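PDB 3DV9: beta-phosphoglucomutase from Bacteroides vulgatus, which probably interconverts beta-glucose 1-phosphate and glucose 6-phosphate, as a magnesium-dependent phosphoryl-transfer enzyme of the haloacid dehalogenase superfamily. Local coordinates for residues 116-121 against 147-152; 20-25 against 182-187; 166-171 against 198-203. All coordinates share one frame; numbering follows the deposited sequence.

Contact 1: 116-121 against 147-152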
loop_
_atom_site.group_PDB
_atom_site.type_symbol
_atom_site.label_atom_id
_atom_site.label_comp_id
_atom_site.label_asym_id
_atom_site.label_seq_id
_atom_site.Cartn_x
_atom_site.Cartn_y
_atom_site.Cartn_z
ATOM N N VAL A 116 13.872 -4.114 7.717
ATOM C CA VAL A 116 14.036 -2.898 6.917
ATOM C C VAL A 116 13.574 -1.615 7.641
ATOM O O VAL A 116 14.236 -0.583 7.521
ATOM C CB VAL A 116 13.463 -3.035 5.474
ATOM C CG1 VAL A 116 11.909 -2.847 5.451
ATOM C CG2 VAL A 116 14.187 -2.084 4.534
ATOM N N LEU A 117 12.503 -1.698 8.423
ATOM C CA LEU A 117 11.989 -0.549 9.200
ATOM C C LEU A 117 13.019 -0.128 10.238
ATOM O O LEU A 117 13.223 1.061 10.485
ATOM C CB LEU A 117 10.674 -0.909 9.883
ATOM C CG LEU A 117 9.508 -0.948 8.884
ATOM C CD1 LEU A 117 8.287 -1.679 9.487
ATOM C CD2 LEU A 117 9.192 0.499 8.387
ATOM N N THR A 118 13.698 -1.095 10.836
ATOM C CA THR A 118 14.721 -0.761 11.856
ATOM C C THR A 118 15.914 -0.046 11.210
ATOM O O THR A 118 16.488 0.869 11.825
ATOM C CB THR A 118 15.161 -2.006 12.695
ATOM O OG1 THR A 118 15.936 -2.900 11.882
ATOM C CG2 THR A 118 13.955 -2.744 13.229
ATOM N N LYS A 119 16.253 -0.433 9.965
ATOM C CA LYS A 119 17.381 0.202 9.254
ATOM C C LYS A 119 16.966 1.642 8.948
ATOM O O LYS A 119 17.743 2.587 9.156
ATOM C CB LYS A 119 17.608 -0.488 7.904
ATOM C CG LYS A 119 18.272 -1.860 8.023
ATOM C CD LYS A 119 18.355 -2.469 6.647
ATOM C CE LYS A 119 18.832 -3.872 6.716
ATOM N NZ LYS A 119 18.849 -4.504 5.336
ATOM N N ILE A 120 15.736 1.785 8.474
ATOM C CA ILE A 120 15.188 3.112 8.051
ATOM C C ILE A 120 15.142 4.055 9.264
ATOM O O ILE A 120 15.590 5.201 9.191
ATOM C CB ILE A 120 13.778 2.962 7.357
ATOM C CG1 ILE A 120 13.983 2.318 5.974
ATOM C CG2 ILE A 120 13.048 4.324 7.192
ATOM C CD1 ILE A 120 12.691 1.693 5.332
ATOM N N LYS A 121 14.593 3.575 10.361
ATOM C CA LYS A 121 14.542 4.356 11.621
ATOM C C LYS A 121 15.961 4.734 12.103
ATOM O O LYS A 121 16.195 5.882 12.494
ATOM C CB LYS A 121 13.687 3.612 12.680
ATOM C CG LYS A 121 13.160 4.408 13.864
ATOM C CD LYS A 121 11.848 5.145 13.495
ATOM C CE LYS A 121 11.523 6.154 14.583
ATOM N NZ LYS A 121 10.049 6.282 14.781
ATOM N N PRO A 147 7.888 -2.302 17.102
ATOM C CA PRO A 147 7.884 -1.470 18.315
ATOM C C PRO A 147 8.643 -0.137 18.132
ATOM O O PRO A 147 9.813 -0.113 17.697
ATOM C CB PRO A 147 8.545 -2.371 19.394
ATOM C CG PRO A 147 8.490 -3.748 18.863
ATOM C CD PRO A 147 8.567 -3.595 17.342
ATOM N N GLY A 148 7.951 0.968 18.406
ATOM C CA GLY A 148 8.512 2.308 18.297
ATOM C C GLY A 148 8.808 2.813 16.890
ATOM O O GLY A 148 9.465 3.852 16.732
ATOM N N ILE A 149 8.322 2.102 15.870
ATOM C CA ILE A 149 8.640 2.456 14.475
ATOM C C ILE A 149 7.681 3.533 13.969
ATOM O O ILE A 149 8.129 4.523 13.384
ATOM C CB ILE A 149 8.613 1.212 13.522
ATOM C CG1 ILE A 149 9.646 0.153 13.993
ATOM C CG2 ILE A 149 8.727 1.641 11.994
ATOM C CD1 ILE A 149 11.079 0.625 13.959
ATOM N N PHE A 150 6.376 3.345 14.185
ATOM C CA PHE A 150 5.365 4.248 13.633
ATOM C C PHE A 150 4.759 5.160 14.676
ATOM O O PHE A 150 4.693 4.799 15.852
ATOM C CB PHE A 150 4.247 3.486 12.927
ATOM C CG PHE A 150 4.741 2.621 11.810
ATOM C CD1 PHE A 150 5.202 3.215 10.616
ATOM C CD2 PHE A 150 4.819 1.240 11.978
ATOM C CE1 PHE A 150 5.693 2.425 9.572
ATOM C CE2 PHE A 150 5.299 0.430 10.959
ATOM C CZ PHE A 150 5.738 1.017 9.749
ATOM N N GLN A 151 4.297 6.322 14.209
ATOM C CA GLN A 151 3.694 7.376 15.047
ATOM C C GLN A 151 2.266 7.692 14.566
ATOM O O GLN A 151 2.034 7.766 13.367
ATOM C CB GLN A 151 4.550 8.653 14.941
ATOM C CG GLN A 151 5.745 8.756 15.892
ATOM C CD GLN A 151 6.126 10.209 16.236
ATOM O OE1 GLN A 151 7.144 10.724 15.759
ATOM N NE2 GLN A 151 5.314 10.869 17.066
ATOM N N ALA A 152 1.323 7.932 15.495
ATOM C CA ALA A 152 -0.088 8.273 15.167
ATOM C C ALA A 152 -0.285 9.509 14.319
ATOM O O ALA A 152 -1.204 9.588 13.484
ATOM C CB ALA A 152 -0.896 8.443 16.465
#

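Contact 2: 20-25 against 182-187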
loop_
_atom_site.group_PDB
_atom_site.type_symbol
_atom_site.label_atom_id
_atom_site.label_comp_id
_atom_site.label_asym_id
_atom_site.label_seq_id
_atom_site.Cartn_x
_atom_site.Cartn_y
_atom_site.Cartn_z
ATOM N N SER A 20 17.312 15.997 -7.440
ATOM C CA SER A 20 17.659 14.817 -6.683
ATOM C C SER A 20 16.467 14.363 -5.845
ATOM O O SER A 20 15.488 15.093 -5.682
ATOM C CB SER A 20 18.801 15.126 -5.711
ATOM O OG SER A 20 18.318 16.023 -4.723
ATOM N N ILE A 21 16.583 13.155 -5.314
ATOM C CA ILE A 21 15.710 12.724 -4.229
ATOM C C ILE A 21 16.511 12.962 -2.955
ATOM O O ILE A 21 17.619 12.472 -2.812
ATOM C CB ILE A 21 15.273 11.215 -4.363
ATOM C CG1 ILE A 21 14.173 11.072 -5.448
ATOM C CG2 ILE A 21 14.777 10.635 -2.990
ATOM C CD1 ILE A 21 13.945 9.665 -5.954
ATOM N N ASP A 22 15.927 13.732 -2.045
ATOM C CA ASP A 22 16.559 14.052 -0.768
ATOM C C ASP A 22 15.779 13.287 0.319
ATOM O O ASP A 22 14.819 13.776 0.905
ATOM C CB ASP A 22 16.533 15.574 -0.578
ATOM C CG ASP A 22 17.118 16.022 0.749
ATOM O OD1 ASP A 22 17.863 15.250 1.386
ATOM O OD2 ASP A 22 16.833 17.179 1.150
ATOM N N LEU A 23 16.174 12.040 0.513
ATOM C CA LEU A 23 15.338 11.099 1.219
ATOM C C LEU A 23 15.142 11.447 2.699
ATOM O O LEU A 23 16.128 11.570 3.453
ATOM C CB LEU A 23 15.905 9.690 1.078
ATOM C CG LEU A 23 15.012 8.589 1.660
ATOM C CD1 LEU A 23 13.664 8.540 0.991
ATOM C CD2 LEU A 23 15.662 7.210 1.501
ATOM N N LYS A 24 13.871 11.614 3.101
ATOM C CA LYS A 24 13.540 11.888 4.496
ATOM C C LYS A 24 12.510 10.915 5.051
ATOM O O LYS A 24 12.401 10.749 6.260
ATOM C CB LYS A 24 13.030 13.325 4.650
ATOM C CG LYS A 24 14.007 14.347 4.109
ATOM C CD LYS A 24 13.625 15.749 4.518
ATOM C CE LYS A 24 14.548 16.782 3.842
ATOM N NZ LYS A 24 15.902 16.889 4.460
ATOM N N ALA A 25 11.719 10.329 4.168
ATOM C CA ALA A 25 10.568 9.544 4.611
ATOM C C ALA A 25 10.357 8.328 3.713
ATOM O O ALA A 25 10.633 8.365 2.509
ATOM C CB ALA A 25 9.271 10.448 4.570
ATOM N N PRO A 182 7.395 15.708 -2.492
ATOM C CA PRO A 182 7.344 14.400 -3.157
ATOM C C PRO A 182 8.714 13.776 -3.424
ATOM O O PRO A 182 8.836 12.549 -3.374
ATOM C CB PRO A 182 6.596 14.690 -4.462
ATOM C CG PRO A 182 5.758 15.949 -4.119
ATOM C CD PRO A 182 6.706 16.752 -3.297
ATOM N N ASN A 183 9.729 14.604 -3.659
ATOM C CA ASN A 183 11.099 14.108 -3.887
ATOM C C ASN A 183 11.888 13.821 -2.581
ATOM O O ASN A 183 13.101 13.623 -2.617
ATOM C CB ASN A 183 11.889 15.075 -4.768
ATOM C CG ASN A 183 12.188 16.368 -4.062
ATOM O OD1 ASN A 183 11.293 16.975 -3.462
ATOM N ND2 ASN A 183 13.454 16.819 -4.148
ATOM N N GLU A 184 11.202 13.818 -1.447
ATOM C CA GLU A 184 11.801 13.479 -0.140
ATOM C C GLU A 184 11.288 12.143 0.395
ATOM O O GLU A 184 11.556 11.778 1.539
ATOM C CB GLU A 184 11.538 14.594 0.896
ATOM C CG GLU A 184 12.233 15.917 0.553
ATOM C CD GLU A 184 11.830 17.088 1.463
ATOM O OE1 GLU A 184 10.759 17.031 2.118
ATOM O OE2 GLU A 184 12.594 18.074 1.490
ATOM N N ALA A 185 10.465 11.464 -0.404
ATOM C CA ALA A 185 9.824 10.228 0.038
ATOM C C ALA A 185 9.925 9.085 -0.991
ATOM O O ALA A 185 10.226 9.312 -2.175
ATOM C CB ALA A 185 8.351 10.494 0.409
ATOM N N LEU A 186 9.731 7.854 -0.483
ATOM C CA LEU A 186 9.519 6.658 -1.311
ATOM C C LEU A 186 8.150 6.068 -0.929
ATOM O O LEU A 186 7.746 6.135 0.224
ATOM C CB LEU A 186 10.578 5.585 -0.989
ATOM C CG LEU A 186 11.999 5.595 -1.550
ATOM C CD1 LEU A 186 12.633 6.927 -1.477
ATOM C CD2 LEU A 186 12.848 4.516 -0.873
ATOM N N VAL A 187 7.450 5.486 -1.896
ATOM C CA VAL A 187 6.240 4.720 -1.609
ATOM C C VAL A 187 6.604 3.241 -1.780
ATOM O O VAL A 187 7.226 2.866 -2.765
ATOM C CB VAL A 187 5.080 5.101 -2.560
ATOM C CG1 VAL A 187 3.933 4.056 -2.496
ATOM C CG2 VAL A 187 4.564 6.523 -2.239
HETATM O O HOH W 1 14.855 18.516 0.148
#

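Contact 3: 166-171 against 198-203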
loop_
_atom_site.group_PDB
_atom_site.type_symbol
_atom_site.label_atom_id
_atom_site.label_comp_id
_atom_site.label_asym_id
_atom_site.label_seq_id
_atom_site.Cartn_x
_atom_site.Cartn_y
_atom_site.Cartn_z
ATOM N N PRO A 166 -7.202 3.982 -6.162
ATOM C CA PRO A 166 -5.977 4.499 -6.751
ATOM C C PRO A 166 -5.883 6.041 -6.765
ATOM O O PRO A 166 -4.989 6.579 -7.367
ATOM C CB PRO A 166 -6.061 3.979 -8.191
ATOM C CG PRO A 166 -7.536 4.057 -8.499
ATOM C CD PRO A 166 -8.236 3.727 -7.198
ATOM N N ASN A 167 -6.804 6.725 -6.089
ATOM C CA ASN A 167 -6.671 8.185 -5.946
ATOM C C ASN A 167 -5.352 8.445 -5.179
ATOM O O ASN A 167 -5.035 7.662 -4.243
ATOM C CB ASN A 167 -7.863 8.742 -5.176
ATOM C CG ASN A 167 -7.970 10.278 -5.258
ATOM O OD1 ASN A 167 -7.068 10.999 -4.802
ATOM N ND2 ASN A 167 -9.114 10.784 -5.787
ATOM N N PRO A 168 -4.560 9.464 -5.593
ATOM C CA PRO A 168 -3.309 9.770 -4.875
ATOM C C PRO A 168 -3.529 10.327 -3.465
ATOM O O PRO A 168 -2.564 10.415 -2.737
ATOM C CB PRO A 168 -2.645 10.845 -5.745
ATOM C CG PRO A 168 -3.728 11.450 -6.493
ATOM C CD PRO A 168 -4.696 10.324 -6.789
ATOM N N GLU A 169 -4.781 10.665 -3.098
ATOM C CA GLU A 169 -5.102 11.291 -1.789
ATOM C C GLU A 169 -4.389 10.712 -0.554
ATOM O O GLU A 169 -3.813 11.470 0.198
ATOM C CB GLU A 169 -6.631 11.428 -1.559
ATOM C CG GLU A 169 -7.030 12.219 -0.294
ATOM C CD GLU A 169 -6.638 13.694 -0.373
ATOM O OE1 GLU A 169 -6.221 14.161 -1.460
ATOM O OE2 GLU A 169 -6.719 14.376 0.667
ATOM N N PRO A 170 -4.427 9.384 -0.346
ATOM C CA PRO A 170 -3.758 8.825 0.843
ATOM C C PRO A 170 -2.261 9.222 0.925
ATOM O O PRO A 170 -1.727 9.539 2.027
ATOM C CB PRO A 170 -3.920 7.293 0.650
ATOM C CG PRO A 170 -5.058 7.134 -0.222
ATOM C CD PRO A 170 -5.109 8.326 -1.136
ATOM N N TYR A 171 -1.560 9.133 -0.202
ATOM C CA TYR A 171 -0.134 9.478 -0.243
ATOM C C TYR A 171 0.103 10.979 -0.144
ATOM O O TYR A 171 1.015 11.421 0.531
ATOM C CB TYR A 171 0.555 8.850 -1.474
ATOM C CG TYR A 171 0.672 7.374 -1.274
ATOM C CD1 TYR A 171 1.464 6.859 -0.240
ATOM C CD2 TYR A 171 -0.047 6.471 -2.072
ATOM C CE1 TYR A 171 1.537 5.480 0.002
ATOM C CE2 TYR A 171 0.058 5.043 -1.839
ATOM C CZ TYR A 171 0.840 4.598 -0.800
ATOM O OH TYR A 171 0.947 3.270 -0.516
ATOM N N GLY A 198 0.541 5.973 -5.746
ATOM C CA GLY A 198 1.880 6.517 -5.440
ATOM C C GLY A 198 2.412 7.292 -6.651
ATOM O O GLY A 198 2.948 8.386 -6.521
ATOM N N VAL A 199 2.237 6.708 -7.840
ATOM C CA VAL A 199 2.742 7.314 -9.072
ATOM C C VAL A 199 1.959 8.624 -9.331
ATOM O O VAL A 199 2.555 9.694 -9.673
ATOM C CB VAL A 199 2.624 6.317 -10.221
ATOM C CG1 VAL A 199 2.912 6.983 -11.563
ATOM C CG2 VAL A 199 3.607 5.206 -9.998
ATOM N N ALA A 200 0.645 8.566 -9.105
ATOM C CA ALA A 200 -0.221 9.754 -9.302
ATOM C C ALA A 200 0.131 10.851 -8.303
ATOM O O ALA A 200 -0.114 12.031 -8.572
ATOM C CB ALA A 200 -1.738 9.393 -9.183
ATOM N N ALA A 201 0.624 10.467 -7.115
ATOM C CA ALA A 201 1.068 11.435 -6.111
ATOM C C ALA A 201 2.442 12.051 -6.416
ATOM O O ALA A 201 2.877 12.971 -5.713
ATOM C CB ALA A 201 1.091 10.803 -4.719
ATOM N N GLY A 202 3.087 11.553 -7.466
ATOM C CA GLY A 202 4.397 11.994 -7.932
ATOM C C GLY A 202 5.577 11.649 -7.044
ATOM O O GLY A 202 6.614 12.334 -7.092
ATOM N N ILE A 203 5.445 10.537 -6.309
ATOM C CA ILE A 203 6.507 10.046 -5.406
ATOM C C ILE A 203 7.104 8.806 -6.049
ATOM O O ILE A 203 6.384 8.007 -6.629
ATOM C CB ILE A 203 5.938 9.629 -4.029
ATOM C CG1 ILE A 203 5.050 10.759 -3.435
ATOM C CG2 ILE A 203 7.070 9.107 -3.058
ATOM C CD1 ILE A 203 4.108 10.267 -2.309
#

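Contact 1: 116-121 against 147-152
Lys121 NZ reaches from the helix to two successive carbonyl oxygens of the facing loop, bonding to Ile149 O at 3.0 Å and to Gly148 O at 3.2 Å. The two acceptors are used differently: the ammonium nitrogen lies in the carbonyl plane of Gly148, on a lone pair, but 49° above that of Ile149. The lysine chain leaves with CG anti to its own backbone N (chi1 -162°), then bends at chi2 and again at chi4, the last bend setting NZ by the loop carbonyls. The rest of the contact is apolar. In the Rossmann-like core domain of the haloacid dehalogenase fold, helix 113-122 packs against the parallel sheet, and the loop before strand 155-156 closes over its flank, with Pro127 of strand 126-130 touching Lys121, Ile149 and Phe150. Ile149 CG2 meets Leu117 CB and CD2, both at 3.8 Å, and also lies over the centre of the Phe150 ring, 3.7 Å above its plane. Leu117 crosses Phe150 at about a right angle; its CD1 and CD2 are each 3.7 Å from Phe150 CZ, CD1 leaning toward CE2 and CD2 toward CE1. Leu34 touches both Leu117 and Phe150.

Contact 2: 20-25 against 182-187
Asn183 holds its CG between the backbone N and the carbonyl carbon (chi1 69°), and from there its amide turns to Ser20; Glu184 and Lys24 both set CG anti to their carbonyl carbons, and their chains run side by side, pointing the same way. The Asn183 amide bond is nearly straight: ND2 gives a hydrogen to Ser20 O at 3.1 Å, with an N-H...O angle of 177° and the acceptor in the amide plane. Backbone bonds carry the pairing onward, beginning with Asp22 N to Asn183 O at 2.9 Å. Glu184 O takes two donors, Lys24 N at 2.8 Å and Ala25 N at 3.0 Å. Lys24 has more than one position; in the one described, CE lies 3.3 Å from Glu184 OE2, while NZ makes a long, weak salt bridge to Asp22 OD2 at 3.5 Å. The carboxylates of Asp22 and Glu184 come close as like charges, and a water donating to Asp22 OD2 and to Glu184 OE2 probably eases their repulsion; Glu184 OE1 accepts from Lys181 N. Leu186 N closes the series by bonding to Ala25 O at 3.2 Å, where Ala25 and Ala185 form a parallel bridge. This is the start of two neighbouring central strands, 25-29 and 185-189, in the parallel sheet of a Rossmann-like haloacid dehalogenase core, the first of which leads to the magnesium ligand Asp29.

Contact 3: 166-171 against 198-203
This is apolar packing, without a hydrogen bond across it, between the start of helix 169-178 and the end of helix 192-200 in the Rossmann-like core of the haloacid dehalogenase fold. Asn167 OD1 accepts from Glu169 N at 2.9 Å, a capping bond made in the carbonyl plane on a lone pair, while Gly202, with positive phi, ends the other helix in a Schellman motif. Pro168 lies against Ala200 and Ala201: its CB approaches Ala201 N at 3.6 Å, and its CG and CD rest by Ala200 CB. Ala201 CB touches both Pro168 CB, 3.9 Å away, and Tyr171 CB, 3.8 Å away. With CG anti to its carbonyl carbon (chi1 -72°), Tyr171 directs its ring to Gly198, and the CD2 side lies obliquely beside the backbone of that glycine. The tyrosine hydroxyl is hydrogen-bonded to Glu189. The Tyr171 side chain touches the magnesium ligand Asp29 and lies about 7 Å from the magnesium ion, so this packing borders the metal site. On the sheet side, Ile203 also touches Leu27 and Val187, and its CD1 reaches Tyr171 CB at 3.9 Å.

Overall arrangement
The three contacts illustrate how chemistry follows position in a layered alpha/beta fold. Contact 2, which is buried, pairs the lead-in to two neighbouring strands and ends in the sheet; it is made largely of backbone bonds, with charged side chains on its outer, loop side. Contact 1 joins a helix to a loop and contact 3 two helix ends: contact 1 is partly buried and mixes a lysine bonded to two carbonyls with apolar packing, whereas contact 3 is buried and carried by apolar groups. Contacts 2 and 3 touch and share elements, since strand 185-189 connects helices 169-178 and 192-200; Val187 packs on both Tyr171 and Ile203. Contact 1 stands apart, its nearest atoms about 6 Å from contact 2 and about 11 Å from contact 3.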